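PDB 2I34: acid phosphatase from Bacillus anthracis, which probably hydrolyses phosphate monoesters at acidic pH, using a magnesium-dependent active site of the haloacid dehalogenase (HAD) superfamily. Local coordinates for residues L64-T69 and S124-N129. Sequence-based numbering, arbitrary orientation.
Sequences LDLDET and SNRKTN. With MG (magnesium ion), chain C; WO4 (tungstate(VI)ion), chain D.
Arg126 meets the carboxylate of Asp67 with the edge of its guanidinium, side-on, bringing both NE and NH2 to a single oxygen, OD1. Arg126 NH2 lies 2.9 Å from Asp67 OD1, and NE binds that same atom as well; both use its syn lone pair and hold it close to the guanidinium plane, although the carboxylate itself is turned 35° from that plane. A weak third bond runs from NE to OD2. Extended from CG to NE, the arginine chain carries the guanidinium across to the carboxylate, while its NH1 is bonded to Thr134. Beside this salt bridge, CD1 of Leu66 packs against CB of Ser124 at 3.8 Å.

The two segments leave the ends of neighbouring parallel strands, 59-64 and 119-125, in the Rossmann-like core of a HAD phosphatase, and Asp65, Asp67 and Thr69 fit the DxDx(T/V) signature of motif I. Tungstate, probably mimicking the phosphoryl group, sits between the two segments. A chi1 of 175° swings the Asp65 carboxylate away from its backbone N and directs OD1 to tungsten at 2.5 Å, consistent with the nucleophile's role in this family. Asp65 OD2 binds magnesium at 2.0 Å and accepts from Thr69 OG1 through the anti lone pair. Asp67 O, Asp180, two waters and tungstate O2 complete the metal shell. Tungstate O3 receives a nearly straight bond from Asp67 N (2.9 Å, 169°); Ser124 OG comes so close to the same oxygen that the length is doubtful. That hydroxyl also accepts from Arg126 N in an ST turn. Asn125 N donates to tungstate O4 at 2.8 Å.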
loop_
_atom_site.group_PDB
_atom_site.type_symbol
_atom_site.label_atom_id
_atom_site.label_comp_id
_atom_site.label_asym_id
_atom_site.label_seq_id
_atom_site.Cartn_x
_atom_site.Cartn_y
_atom_site.Cartn_z
ATOM N N LEU A 64 -8.209 13.113 9.323
ATOM C CA LEU A 64 -8.109 12.333 8.106
ATOM C C LEU A 64 -8.134 13.226 6.886
ATOM O O LEU A 64 -8.923 14.181 6.803
ATOM C CB LEU A 64 -9.262 11.334 7.986
ATOM C CG LEU A 64 -9.591 10.473 9.213
ATOM C CD1 LEU A 64 -10.708 11.105 10.036
ATOM C CD2 LEU A 64 -9.934 9.045 8.773
ATOM N N ASP A 65 -7.266 12.887 5.939
ATOM C CA ASP A 65 -7.413 13.277 4.546
ATOM C C ASP A 65 -8.697 12.651 3.967
ATOM O O ASP A 65 -9.194 11.662 4.518
ATOM C CB ASP A 65 -6.212 12.760 3.764
ATOM C CG ASP A 65 -6.336 13.010 2.301
ATOM O OD1 ASP A 65 -6.428 14.199 1.938
ATOM O OD2 ASP A 65 -6.343 12.030 1.504
ATOM N N LEU A 66 -9.223 13.214 2.869
ATOM C CA LEU A 66 -10.380 12.608 2.176
ATOM C C LEU A 66 -10.057 11.725 0.964
ATOM O O LEU A 66 -10.331 10.527 0.984
ATOM C CB LEU A 66 -11.422 13.669 1.788
ATOM C CG LEU A 66 -12.254 14.201 2.958
ATOM C CD1 LEU A 66 -13.203 15.314 2.498
ATOM C CD2 LEU A 66 -13.039 13.071 3.616
ATOM N N ASP A 67 -9.514 12.320 -0.092
ATOM C CA ASP A 67 -9.319 11.615 -1.364
ATOM C C ASP A 67 -8.246 10.548 -1.237
ATOM O O ASP A 67 -7.110 10.832 -0.866
ATOM C CB ASP A 67 -8.995 12.602 -2.498
ATOM C CG ASP A 67 -10.088 13.644 -2.676
ATOM O OD1 ASP A 67 -11.280 13.282 -2.576
ATOM O OD2 ASP A 67 -9.774 14.835 -2.839
ATOM N N GLU A 68 -8.640 9.311 -1.542
ATOM C CA GLU A 68 -7.779 8.132 -1.436
ATOM C C GLU A 68 -7.427 7.773 0.016
ATOM O O GLU A 68 -6.542 6.954 0.258
ATOM C CB GLU A 68 -6.546 8.256 -2.340
ATOM C CG GLU A 68 -6.840 7.898 -3.823
ATOM C CD GLU A 68 -8.102 8.560 -4.371
ATOM O OE1 GLU A 68 -8.096 9.785 -4.645
ATOM O OE2 GLU A 68 -9.103 7.837 -4.512
ATOM N N THR A 69 -8.158 8.353 0.965
ATOM C CA THR A 69 -8.102 7.950 2.361
ATOM C C THR A 69 -9.488 7.462 2.807
ATOM O O THR A 69 -9.629 6.328 3.247
ATOM C CB THR A 69 -7.597 9.082 3.239
ATOM O OG1 THR A 69 -6.279 9.432 2.825
ATOM C CG2 THR A 69 -7.553 8.680 4.686
ATOM N N SER A 124 -8.687 18.292 4.038
ATOM C CA SER A 124 -8.614 17.903 2.632
ATOM C C SER A 124 -8.246 19.100 1.757
ATOM O O SER A 124 -8.695 20.226 2.003
ATOM C CB SER A 124 -9.979 17.356 2.191
ATOM O OG SER A 124 -10.037 17.153 0.791
ATOM N N ASN A 125 -7.449 18.832 0.724
ATOM C CA ASN A 125 -7.071 19.831 -0.256
ATOM C C ASN A 125 -8.040 19.983 -1.421
ATOM O O ASN A 125 -7.753 20.695 -2.371
ATOM C CB ASN A 125 -5.641 19.583 -0.729
ATOM C CG ASN A 125 -4.624 19.995 0.314
ATOM O OD1 ASN A 125 -4.979 20.622 1.310
ATOM N ND2 ASN A 125 -3.364 19.665 0.087
ATOM N N ARG A 126 -9.215 19.365 -1.318
ATOM C CA ARG A 126 -10.399 19.903 -2.010
ATOM C C ARG A 126 -10.505 21.376 -1.659
ATOM O O ARG A 126 -10.107 21.766 -0.567
ATOM C CB ARG A 126 -11.678 19.182 -1.593
ATOM C CG ARG A 126 -11.715 17.757 -2.075
ATOM C CD ARG A 126 -12.956 17.025 -1.594
ATOM N NE ARG A 126 -13.034 15.690 -2.193
ATOM C CZ ARG A 126 -14.149 15.111 -2.624
ATOM N NH1 ARG A 126 -15.313 15.735 -2.547
ATOM N NH2 ARG A 126 -14.096 13.901 -3.187
ATOM N N LYS A 127 -11.021 22.181 -2.585
ATOM C CA LYS A 127 -11.046 23.632 -2.421
ATOM C C LYS A 127 -12.252 24.044 -1.598
ATOM O O LYS A 127 -13.276 23.365 -1.608
ATOM C CB LYS A 127 -11.118 24.342 -3.783
ATOM C CG LYS A 127 -10.059 23.951 -4.809
ATOM C CD LYS A 127 -10.366 24.595 -6.190
ATOM C CE LYS A 127 -11.595 23.954 -6.869
ATOM N NZ LYS A 127 -11.704 24.238 -8.341
ATOM N N THR A 128 -12.145 25.180 -0.912
ATOM C CA THR A 128 -13.240 25.654 -0.067
ATOM C C THR A 128 -14.555 25.801 -0.841
ATOM O O THR A 128 -15.631 25.621 -0.268
ATOM C CB THR A 128 -12.913 26.984 0.616
ATOM O OG1 THR A 128 -12.408 27.887 -0.367
ATOM C CG2 THR A 128 -11.884 26.795 1.724
ATOM N N ASN A 129 -14.487 26.098 -2.135
ATOM C CA ASN A 129 -15.724 26.222 -2.920
ATOM C C ASN A 129 -16.361 24.876 -3.309
ATOM O O ASN A 129 -17.442 24.850 -3.904
ATOM C CB ASN A 129 -15.538 27.157 -4.133
ATOM C CG ASN A 129 -14.628 26.578 -5.224
ATOM O OD1 ASN A 129 -14.328 25.387 -5.256
ATOM N ND2 ASN A 129 -14.189 27.443 -6.123
HETATM MG MG MG C . -5.393 11.933 -0.296
HETATM W W WO4 D . -6.977 15.225 -0.242
HETATM O O1 WO4 D . -7.371 16.157 -2.004
HETATM O O2 WO4 D . -6.108 13.464 -0.759
HETATM O O3 WO4 D . -8.847 15.050 0.437
HETATM O O4 WO4 D . -5.807 16.564 0.721
HETATM O O HOH W 1 -4.556 11.912 -2.249
HETATM O O HOH W 2 -3.755 13.011 0.460
#